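Local coordinates for multifunctional non-homologous end joining DNA repair protein LigD (Mycobacterium tuberculosis, PDB 2IRU), which probably works with Ku to repair DNA double-strand breaks by end joining, with this domain serving as its manganese-dependent polymerase, at residues T25-S30 with T250-A255. Numbering follows the deposited sequence.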
# COMPACT_ATOMS: atom_id res chain seq x y z
N THR A 25 -3.82 9.66 -20.69
CA THR A 25 -4.34 10.86 -20.01
C THR A 25 -3.38 12.07 -20.16
O THR A 25 -3.80 13.20 -19.86
CB THR A 25 -4.56 10.56 -18.51
OG1 THR A 25 -3.34 10.05 -17.94
CG2 THR A 25 -5.72 9.57 -18.29
N GLY A 26 -2.14 11.83 -20.61
CA GLY A 26 -1.13 12.87 -20.79
C GLY A 26 -0.48 13.31 -19.47
O GLY A 26 0.23 14.34 -19.43
N THR A 27 -0.68 12.51 -18.43
CA THR A 27 -0.13 12.79 -17.09
C THR A 27 1.40 12.76 -17.13
O THR A 27 1.98 11.81 -17.61
CB THR A 27 -0.66 11.74 -16.05
OG1 THR A 27 -2.10 11.69 -16.14
CG2 THR A 27 -0.23 12.18 -14.63
N THR A 28 2.01 13.84 -16.66
CA THR A 28 3.46 14.08 -16.82
C THR A 28 4.26 13.86 -15.53
O THR A 28 3.71 13.74 -14.42
CB THR A 28 3.75 15.53 -17.22
OG1 THR A 28 3.34 16.40 -16.15
CG2 THR A 28 3.04 15.94 -18.51
N LYS A 29 5.57 13.86 -15.68
CA LYS A 29 6.44 13.82 -14.50
C LYS A 29 6.12 14.99 -13.57
O LYS A 29 6.04 14.80 -12.35
CB LYS A 29 7.91 13.83 -14.89
CG LYS A 29 8.41 12.56 -15.50
CD LYS A 29 9.94 12.57 -15.58
CE LYS A 29 10.62 12.41 -14.19
NZ LYS A 29 12.19 12.45 -14.21
N SER A 30 5.88 16.18 -14.12
CA SER A 30 5.51 17.36 -13.31
C SER A 30 4.22 17.10 -12.49
O SER A 30 4.14 17.42 -11.29
CB SER A 30 5.36 18.61 -14.18
OG SER A 30 5.12 19.75 -13.39
N THR A 250 -3.16 2.09 -16.87
CA THR A 250 -3.51 2.99 -17.98
C THR A 250 -3.87 4.41 -17.52
O THR A 250 -3.53 5.39 -18.22
CB THR A 250 -4.62 2.40 -18.88
OG1 THR A 250 -5.84 2.24 -18.14
CG2 THR A 250 -4.14 1.08 -19.44
N HIS A 251 -4.61 4.51 -16.40
CA HIS A 251 -4.90 5.80 -15.79
C HIS A 251 -4.15 5.93 -14.48
O HIS A 251 -3.93 4.93 -13.80
CB HIS A 251 -6.39 5.96 -15.48
CG HIS A 251 -7.23 6.13 -16.70
ND1 HIS A 251 -8.54 6.56 -16.65
CD2 HIS A 251 -6.95 5.96 -18.01
CE1 HIS A 251 -9.03 6.62 -17.88
NE2 HIS A 251 -8.08 6.27 -18.72
N PRO A 252 -3.81 7.15 -14.08
CA PRO A 252 -3.14 7.41 -12.80
C PRO A 252 -4.08 7.30 -11.60
O PRO A 252 -4.43 8.30 -10.95
CB PRO A 252 -2.65 8.85 -12.97
CG PRO A 252 -3.61 9.47 -13.91
CD PRO A 252 -4.01 8.39 -14.86
N THR A 253 -4.56 6.07 -11.38
CA THR A 253 -5.38 5.82 -10.20
C THR A 253 -4.49 5.68 -8.96
O THR A 253 -3.25 5.56 -9.06
CB THR A 253 -6.25 4.58 -10.39
OG1 THR A 253 -5.40 3.55 -10.87
CG2 THR A 253 -7.37 4.85 -11.44
N VAL A 254 -5.13 5.63 -7.79
CA VAL A 254 -4.40 5.65 -6.51
C VAL A 254 -4.94 4.61 -5.53
O VAL A 254 -6.16 4.30 -5.56
CB VAL A 254 -4.57 7.09 -5.86
CG1 VAL A 254 -4.02 7.16 -4.43
CG2 VAL A 254 -3.87 8.17 -6.72
N ALA A 255 -4.05 4.12 -4.65
CA ALA A 255 -4.48 3.32 -3.52
C ALA A 255 -5.18 4.29 -2.52
O ALA A 255 -4.51 4.90 -1.64
CB ALA A 255 -3.26 2.61 -2.92
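Pro252 brings CG and CD up to the hydroxyls of Thr25 and Thr27. Pro252 CG lies 3.5 Å from Thr27 OG1, and Pro252 CD lies 3.6 Å from Thr25 OG1. Thr25 OG1 and Thr27 OG1 are hydrogen-bonded to each other at 2.7 Å. Thr27 OG1 lies beside its backbone N (chi1 -52°), anti to the carbonyl carbon, which leaves it facing both the proline ring and Thr25. Thr27 and Pro252 form the close, buried side. Tyr273 of helix 273-283 and Tyr22 of strand 20-22 also touch both. Gly26 and Thr27 form a G1 beta bulge opposite Tyr22. Pro252 is the centre of an inverse gamma turn. Its side chain is about 7 Å from that of Arg247, which probably binds the polymerase substrate.

Thr25 links this side to the looser, exposed one. There Thr25 CG2 sits over one face of the His251 imidazole, 4.0 Å from the ring centroid, as a CH-pi contact. His251 CD2 is the ring atom nearest Thr25 CG2, at 3.8 Å.

No hydrogen bond links the two segments. The threonine hydroxyls bond to each other, and Thr25 OG1 weakly to Tyr22 O. They meet the proline through van der Waals contacts with its ring carbons.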